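Subclass B1 metallo-beta-lactamase (Myroides odoratimimus, PDB 6T5L) hydrolyses the beta-lactam ring of antibiotics, carbapenems among them, as a zinc-dependent metallo-beta-lactamase of subclass B1. Local coordinates at residues 18-23 and 78-83; 163-168 and 179-184. All blocks are in the same frame, centred on the assembly; numbering follows the deposited sequence.

Interaction 1 (18-23 and 78-83); sequences IVYQTE and INFVTN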
ATOM      1  N   ILE A  18      -1.519  -9.063  16.677  1.00 55.12           N
ATOM      2  CA  ILE A  18      -1.546  -7.610  16.793  1.00 57.00           C
ATOM      3  C   ILE A  18      -0.275  -7.190  17.517  1.00 49.90           C
ATOM      4  O   ILE A  18      -0.028  -7.628  18.633  1.00 49.24           O
ATOM      5  CB  ILE A  18      -2.784  -7.138  17.569  1.00 64.28           C
ATOM      6  CG1 ILE A  18      -4.070  -7.443  16.796  1.00 71.46           C
ATOM      7  CG2 ILE A  18      -2.619  -5.637  17.943  1.00 62.70           C
ATOM      8  CD1 ILE A  18      -5.273  -7.634  17.706  1.00 81.40           C
ATOM      9  N   VAL A  19       0.563  -6.384  16.886  1.00 49.24           N
ATOM     10  CA  VAL A  19       1.780  -6.000  17.590  1.00 49.71           C
ATOM     11  C   VAL A  19       1.776  -4.544  18.038  1.00 48.84           C
ATOM     12  O   VAL A  19       2.710  -4.130  18.704  1.00 51.16           O
ATOM     13  CB  VAL A  19       3.013  -6.310  16.736  1.00 48.43           C
ATOM     14  CG1 VAL A  19       3.132  -7.817  16.593  1.00 50.62           C
ATOM     15  CG2 VAL A  19       2.883  -5.606  15.430  1.00 48.21           C
ATOM     16  N   TYR A  20       0.749  -3.769  17.706  1.00 50.62           N
ATOM     17  CA  TYR A  20       0.628  -2.365  18.119  1.00 47.69           C
ATOM     18  C   TYR A  20      -0.816  -1.968  17.895  1.00 45.89           C
ATOM     19  O   TYR A  20      -1.384  -2.292  16.846  1.00 48.02           O
ATOM     20  CB  TYR A  20       1.576  -1.477  17.312  1.00 45.99           C
ATOM     21  CG  TYR A  20       1.509   0.011  17.646  1.00 49.43           C
ATOM     22  CD1 TYR A  20       0.574   0.853  17.037  1.00 50.27           C
ATOM     23  CD2 TYR A  20       2.393   0.569  18.537  1.00 49.11           C
ATOM     24  CE1 TYR A  20       0.526   2.209  17.342  1.00 50.40           C
ATOM     25  CE2 TYR A  20       2.358   1.892  18.858  1.00 46.73           C
ATOM     26  CZ  TYR A  20       1.432   2.732  18.252  1.00 50.72           C
ATOM     27  OH  TYR A  20       1.407   4.101  18.574  1.00 52.10           O
ATOM     28  N   GLN A  21      -1.426  -1.265  18.835  1.00 46.94           N
ATOM     29  CA  GLN A  21      -2.799  -0.827  18.617  1.00 51.17           C
ATOM     30  C   GLN A  21      -3.132   0.358  19.514  1.00 52.41           C
ATOM     31  O   GLN A  21      -2.860   0.357  20.728  1.00 50.47           O
ATOM     32  CB  GLN A  21      -3.793  -1.967  18.870  1.00 62.28           C
ATOM     33  CG  GLN A  21      -5.265  -1.575  18.747  1.00 75.76           C
ATOM     34  CD  GLN A  21      -6.212  -2.761  18.907  0.50 89.20           C
ATOM     35  OE1 GLN A  21      -5.964  -3.669  19.705  0.50 93.58           O
ATOM     36  NE2 GLN A  21      -7.316  -2.740  18.167  0.50 93.77           N
ATOM     37  N   THR A  22      -3.850   1.287  18.915  1.00 54.78           N
ATOM     38  CA  THR A  22      -4.085   2.650  19.370  1.00 54.50           C
ATOM     39  C   THR A  22      -5.338   3.087  18.620  1.00 53.09           C
ATOM     40  O   THR A  22      -5.751   2.436  17.658  1.00 50.39           O
ATOM     41  CB  THR A  22      -2.820   3.467  19.048  1.00 55.52           C
ATOM     42  OG1 THR A  22      -1.817   3.259  20.078  1.00 58.06           O
ATOM     43  CG2 THR A  22      -3.087   4.825  18.773  1.00 55.04           C
ATOM     44  N   GLU A  23      -5.970   4.159  19.079  1.00 57.34           N
ATOM     45  CA  GLU A  23      -7.113   4.684  18.345  1.00 63.49           C
ATOM     46  C   GLU A  23      -6.726   5.123  16.933  1.00 56.48           C
ATOM     47  O   GLU A  23      -7.588   5.196  16.053  1.00 52.83           O
ATOM     48  CB  GLU A  23      -7.731   5.863  19.098  1.00 74.24           C
ATOM     49  CG  GLU A  23      -6.797   7.070  19.202  1.00 81.15           C
ATOM     50  CD  GLU A  23      -7.491   8.338  19.686  1.00 87.40           C
ATOM     51  OE1 GLU A  23      -8.709   8.486  19.449  1.00 87.84           O
ATOM     52  OE2 GLU A  23      -6.809   9.193  20.289  1.00 89.38           O
ATOM     53  N   ILE A  78       6.207   5.219  12.358  1.00 38.65           N
ATOM     54  CA  ILE A  78       7.671   5.410  12.300  1.00 39.70           C
ATOM     55  C   ILE A  78       8.310   5.140  13.662  1.00 39.47           C
ATOM     56  O   ILE A  78       9.291   4.393  13.772  1.00 38.33           O
ATOM     57  CB  ILE A  78       7.993   6.829  11.793  1.00 40.03           C
ATOM     58  CG1 ILE A  78       7.541   6.961  10.331  1.00 37.13           C
ATOM     59  CG2 ILE A  78       9.490   7.131  11.969  1.00 39.77           C
ATOM     60  CD1 ILE A  78       7.414   8.410   9.794  1.00 38.78           C
ATOM     61  N   ASN A  79       7.723   5.694  14.727  1.00 39.85           N
ATOM     62  CA  ASN A  79       8.230   5.445  16.073  1.00 43.78           C
ATOM     63  C   ASN A  79       8.102   3.973  16.427  1.00 45.79           C
ATOM     64  O   ASN A  79       9.003   3.396  17.040  1.00 40.94           O
ATOM     65  CB  ASN A  79       7.480   6.330  17.073  1.00 45.29           C
ATOM     66  CG  ASN A  79       7.993   7.813  17.076  1.00 46.85           C
ATOM     67  OD1 ASN A  79       9.093   8.116  16.591  1.00 47.31           O
ATOM     68  ND2 ASN A  79       7.188   8.703  17.603  1.00 46.72           N
ATOM     69  N   PHE A  80       7.012   3.313  16.007  1.00 46.77           N
ATOM     70  CA  PHE A  80       6.945   1.872  16.255  1.00 45.11           C
ATOM     71  C   PHE A  80       8.085   1.126  15.559  1.00 42.42           C
ATOM     72  O   PHE A  80       8.692   0.203  16.120  1.00 41.34           O
ATOM     73  CB  PHE A  80       5.612   1.316  15.793  1.00 45.24           C
ATOM     74  CG  PHE A  80       5.565  -0.203  15.717  1.00 43.63           C
ATOM     75  CD1 PHE A  80       5.264  -0.960  16.827  1.00 47.30           C
ATOM     76  CD2 PHE A  80       5.802  -0.852  14.525  1.00 42.96           C
ATOM     77  CE1 PHE A  80       5.183  -2.359  16.752  1.00 50.86           C
ATOM     78  CE2 PHE A  80       5.728  -2.257  14.430  1.00 45.94           C
ATOM     79  CZ  PHE A  80       5.429  -3.008  15.545  1.00 48.09           C
ATOM     80  N   VAL A  81       8.355   1.472  14.313  1.00 40.08           N
ATOM     81  CA  VAL A  81       9.426   0.768  13.622  1.00 43.18           C
ATOM     82  C   VAL A  81      10.751   0.994  14.338  1.00 41.87           C
ATOM     83  O   VAL A  81      11.509   0.047  14.590  1.00 39.48           O
ATOM     84  CB  VAL A  81       9.500   1.197  12.143  1.00 40.93           C
ATOM     85  CG1 VAL A  81      10.756   0.611  11.515  1.00 39.52           C
ATOM     86  CG2 VAL A  81       8.234   0.757  11.396  1.00 38.78           C
ATOM     87  N   THR A  82      11.019   2.243  14.744  1.00 41.44           N
ATOM     88  CA  THR A  82      12.307   2.575  15.332  1.00 41.64           C
ATOM     89  C   THR A  82      12.465   1.901  16.672  1.00 42.68           C
ATOM     90  O   THR A  82      13.466   1.224  16.924  1.00 44.56           O
ATOM     91  CB  THR A  82      12.440   4.078  15.476  1.00 42.54           C
ATOM     92  OG1 THR A  82      12.448   4.646  14.180  1.00 46.40           O
ATOM     93  CG2 THR A  82      13.728   4.486  16.268  1.00 43.10           C
ATOM     94  N   ASN A  83      11.481   2.077  17.551  1.00 41.64           N
ATOM     95  CA  ASN A  83      11.638   1.643  18.929  1.00 44.96           C
ATOM     96  C   ASN A  83      11.210   0.219  19.203  1.00 48.09           C
ATOM     97  O   ASN A  83      11.691  -0.364  20.175  1.00 48.87           O
ATOM     98  CB  ASN A  83      10.835   2.536  19.856  1.00 47.06           C
ATOM     99  CG  ASN A  83      11.269   3.992  19.759  1.00 49.45           C
ATOM    100  OD1 ASN A  83      12.449   4.286  19.670  1.00 52.30           O
ATOM    101  ND2 ASN A  83      10.311   4.886  19.720  1.00 50.03           N
TER
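V19 and Y20 of the strand 17-21 meet one aromatic side chain, F80, of the helix 71-83. The contact is small, with 141 Å² buried in all, and F80 is its one buried member.

The apolar contacts come first. V19 uses one branch. Its CG2 lies 3.6 Å from CZ of F80, at the far end of the ring. The valine side chain crosses the phenylalanine at about a right angle. Y20 meets the ring nearer its root. Its CB is 3.8 Å from both CD1 and CE1 of F80. Y20 CD2 comes 3.7 Å from F80 CD1. The CD1 side of F80 therefore takes Y20, and the tip takes V19.

The two rings form an oblique aromatic pair. Their centroids are 5.5 Å apart and their planes stand at 63°. The two side chains run alongside each other, pointing in opposite senses. F80 reaches the strand because its CG is anti to the backbone N (chi1 167°), which sends the ring off the helix.

The backbone contributes a polar atom. The carbonyl O of V19 lies 3.6 Å from CE1 of F80, an oblique approach to the ring. The polar end of Y20 is held by the same helix: its OH is hydrogen-bonded to E76, one turn before F80.

I27 of strand 25-29 and L85 of the loop after the helix also touch F80. V19 and Y20 both face I27 in a classic beta bulge. The contact thus joins a bulged outermost strand of the six-stranded sheet to a helix on its face, as in the alpha-beta/beta-alpha sandwich of the metallo-beta-lactamase fold.

Interaction 2 (163-168 and 179-184); sequences KDNVVG and GCLIKE. With ZN (zinc ion), chain D.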
ATOM      1  N   LYS A 163      -5.856   5.453 -12.371  1.00 44.27           N
ATOM      2  CA  LYS A 163      -5.065   5.214 -13.572  1.00 47.11           C
ATOM      3  C   LYS A 163      -3.621   4.792 -13.284  1.00 45.68           C
ATOM      4  O   LYS A 163      -2.995   4.166 -14.162  1.00 48.82           O
ATOM      5  CB  LYS A 163      -5.067   6.472 -14.447  1.00 51.22           C
ATOM      6  CG  LYS A 163      -6.468   7.047 -14.766  1.00 61.02           C
ATOM      7  CD  LYS A 163      -6.568   7.766 -16.108  1.00 75.45           C
ATOM      8  CE  LYS A 163      -8.045   7.952 -16.489  1.00 87.87           C
ATOM      9  NZ  LYS A 163      -8.645   6.757 -17.173  1.00 91.55           N
ATOM     10  N   ASP A 164      -3.122   5.083 -12.079  1.00 42.74           N
ATOM     11  CA  ASP A 164      -1.736   4.910 -11.680  1.00 44.76           C
ATOM     12  C   ASP A 164      -1.496   3.771 -10.717  1.00 43.06           C
ATOM     13  O   ASP A 164      -0.343   3.511 -10.377  1.00 43.90           O
ATOM     14  CB  ASP A 164      -1.231   6.224 -11.061  1.00 46.39           C
ATOM     15  CG  ASP A 164      -1.942   6.616  -9.707  1.00 48.07           C
ATOM     16  OD1 ASP A 164      -3.179   6.538  -9.549  1.00 47.26           O
ATOM     17  OD2 ASP A 164      -1.199   7.059  -8.797  1.00 48.34           O
ATOM     18  N   ASN A 165      -2.549   3.077 -10.284  0.60 39.97           N
ATOM     19  CA  ASN A 165      -2.409   2.196  -9.139  0.60 39.92           C
ATOM     20  C   ASN A 165      -1.329   1.138  -9.430  0.60 41.55           C
ATOM     21  O   ASN A 165      -1.302   0.527 -10.518  0.60 44.10           O
ATOM     22  CB  ASN A 165      -3.755   1.558  -8.759  0.60 40.49           C
ATOM     23  CG  ASN A 165      -4.596   1.044  -9.924  0.60 45.35           C
ATOM     24  OD1 ASN A 165      -5.825   0.953  -9.759  0.60 46.43           O
ATOM     25  ND2 ASN A 165      -4.003   0.730 -11.045  0.60 46.73           N
ATOM     26  N   VAL A 166      -0.388   0.948  -8.463  1.00 38.22           N
ATOM     27  CA  VAL A 166       0.634  -0.102  -8.511  1.00 36.77           C
ATOM     28  C   VAL A 166       0.407  -1.135  -7.380  1.00 40.32           C
ATOM     29  O   VAL A 166      -0.330  -0.848  -6.404  1.00 40.64           O
ATOM     30  CB  VAL A 166       2.069   0.467  -8.431  1.00 38.66           C
ATOM     31  CG1 VAL A 166       2.397   1.365  -9.601  1.00 41.62           C
ATOM     32  CG2 VAL A 166       2.402   1.264  -7.127  1.00 37.18           C
ATOM     33  N   VAL A 167       1.120  -2.317  -7.506  0.65 39.34           N
ATOM     34  CA  VAL A 167       0.993  -3.455  -6.591  0.65 41.79           C
ATOM     35  C   VAL A 167       2.363  -3.740  -5.966  0.65 39.83           C
ATOM     36  O   VAL A 167       3.396  -3.661  -6.642  0.65 39.05           O
ATOM     37  CB  VAL A 167       0.407  -4.664  -7.351  0.65 41.05           C
ATOM     38  CG1 VAL A 167       0.128  -5.880  -6.432  0.65 40.65           C
ATOM     39  CG2 VAL A 167      -0.892  -4.225  -7.983  0.65 42.75           C
ATOM     40  N   GLY A 168       2.375  -3.980  -4.673  1.00 38.93           N
ATOM     41  CA  GLY A 168       3.607  -4.318  -3.988  1.00 39.18           C
ATOM     42  C   GLY A 168       3.687  -5.834  -3.866  1.00 39.71           C
ATOM     43  O   GLY A 168       2.665  -6.536  -3.795  1.00 39.24           O
ATOM     44  N   GLY A 179      -3.314  -2.963  -2.482  1.00 40.63           N
ATOM     45  CA  GLY A 179      -3.887  -1.655  -2.463  1.00 42.71           C
ATOM     46  C   GLY A 179      -5.347  -1.653  -2.943  1.00 42.68           C
ATOM     47  O   GLY A 179      -6.064  -2.663  -3.014  1.00 40.11           O
ATOM     48  N   CYS A 180      -5.763  -0.459  -3.312  1.00 38.53           N
ATOM     49  CA  CYS A 180      -7.170  -0.251  -3.641  1.00 43.43           C
ATOM     50  C   CYS A 180      -7.580  -0.781  -4.987  1.00 38.42           C
ATOM     51  O   CYS A 180      -8.782  -0.858  -5.260  1.00 41.35           O
ATOM     52  CB  CYS A 180      -7.476   1.231  -3.558  1.00 51.33           C
ATOM     53  SG  CYS A 180      -7.047   1.916  -1.964  1.00 65.05           S
ATOM     54  N   LEU A 181      -6.639  -1.182  -5.825  1.00 39.27           N
ATOM     55  CA  LEU A 181      -7.025  -2.030  -6.944  1.00 40.69           C
ATOM     56  C   LEU A 181      -7.673  -3.356  -6.525  1.00 40.30           C
ATOM     57  O   LEU A 181      -8.427  -3.929  -7.316  1.00 44.65           O
ATOM     58  CB  LEU A 181      -5.796  -2.295  -7.795  1.00 37.61           C
ATOM     59  CG  LEU A 181      -5.989  -3.100  -9.076  1.00 41.87           C
ATOM     60  CD1 LEU A 181      -6.558  -2.357 -10.269  1.00 39.54           C
ATOM     61  CD2 LEU A 181      -4.568  -3.664  -9.362  1.00 42.34           C
ATOM     62  N   ILE A 182      -7.446  -3.834  -5.314  1.00 40.94           N
ATOM     63  CA  ILE A 182      -7.916  -5.146  -4.878  1.00 43.96           C
ATOM     64  C   ILE A 182      -8.917  -4.948  -3.752  1.00 46.54           C
ATOM     65  O   ILE A 182      -8.613  -4.277  -2.758  1.00 45.63           O
ATOM     66  CB  ILE A 182      -6.755  -6.047  -4.399  1.00 42.70           C
ATOM     67  CG1 ILE A 182      -5.794  -6.326  -5.539  1.00 42.02           C
ATOM     68  CG2 ILE A 182      -7.269  -7.388  -3.856  1.00 45.89           C
ATOM     69  CD1 ILE A 182      -6.496  -6.819  -6.880  1.00 41.24           C
ATOM     70  N   LYS A 183     -10.081  -5.570  -3.887  1.00 45.47           N
ATOM     71  CA  LYS A 183     -11.123  -5.513  -2.880  1.00 48.46           C
ATOM     72  C   LYS A 183     -11.003  -6.732  -1.960  1.00 49.30           C
ATOM     73  O   LYS A 183     -10.433  -7.759  -2.332  1.00 48.71           O
ATOM     74  CB  LYS A 183     -12.531  -5.509  -3.524  1.00 51.28           C
ATOM     75  CG  LYS A 183     -12.886  -4.336  -4.461  1.00 52.38           C
ATOM     76  CD  LYS A 183     -12.641  -2.951  -3.834  1.00 46.87           C
ATOM     77  CE  LYS A 183     -13.465  -1.896  -4.517  1.00 51.07           C
ATOM     78  NZ  LYS A 183     -13.035  -0.566  -4.156  1.00 46.40           N
ATOM     79  N   GLU A 184     -11.562  -6.598  -0.765  1.00 48.54           N
ATOM     80  CA  GLU A 184     -11.799  -7.675   0.169  1.00 52.38           C
ATOM     81  C   GLU A 184     -13.034  -8.442  -0.289  1.00 52.51           C
ATOM     82  O   GLU A 184     -13.829  -7.966  -1.130  1.00 49.45           O
ATOM     83  CB  GLU A 184     -11.966  -7.111   1.598  1.00 52.17           C
ATOM     84  CG  GLU A 184     -13.355  -6.534   1.864  1.00 54.16           C
ATOM     85  CD  GLU A 184     -13.668  -6.247   3.352  1.00 58.36           C
ATOM     86  OE1 GLU A 184     -14.411  -5.267   3.573  1.00 59.73           O
ATOM     87  OE2 GLU A 184     -13.225  -6.993   4.272  1.00 58.71           O
TER
HETATM   88 ZN    ZN D 302      -8.524   3.243  -1.156  0.65 49.77          ZN
HETATM   89  O   HOH W   1     -10.415   2.456  -2.227  1.00 62.88           O
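L181 fits against N165 and V167, and the turn that carries it also carries a zinc ligand. The turn is type I, from G179 to I182, and is closed by a 2.9 Å hydrogen bond from I182 N to G179 O. G179 opens it with a positive phi (54°), a value that favours glycine.

C180 comes next. Its SG binds the zinc ion at 2.1 Å. D100 and H221 bind the same ion, and a water completes the ligands seen, at 2.3 Å from the zinc.

L181 makes the side-chain contacts across to 163-168. A chi1 of -176° turns the leucine branch away from its own N and toward 163-168, where the two methyls take different partners. In the conformers of N165 and V167 given here, CD1 lies 3.4 Å from OD1 of N165, with N165 CG at 3.9 Å from the same methyl. CD2 lies 4.0 Å from CG2 of V167. The leucine crosses both side chains at about a right angle. The amide of N165 has polar partners of its own: OD1 accepts a hydrogen bond from the backbone N of T162, and ND2 makes a weak one to G158 O. The leucine thus packs beside a buried amide oxygen that is already satisfied.

The turn leaves strand 175-179 with L181 set between strand 167-170 and helix 200-210, where T203, V204 and V207 touch it, while I182 touches V204 and reaches on to L229, F230 and T233 of helix 228-237.

How the interactions relate
Interaction 1 and interaction 2 lie in different parts of the chain. Their centres are about 24 Å apart, their nearest atoms about 16 Å, and they do not touch. In sequence, both segments of interaction 1 precede those of interaction 2. Interaction 1 belongs to the six-stranded sheet and its helix, about 17 Å from the chain centre. Interaction 2 lies at the ends of strands 167-170 and 175-179 of the five-stranded sheet, about 8 Å from that centre, and is wholly buried. It also contains a zinc ligand, C180. The second zinc, held by H96, H98 and H161, is about 7 Å from the side chain of N165. Interaction 2 therefore adjoins the dinuclear zinc site, whereas interaction 1 contains none of its ligands.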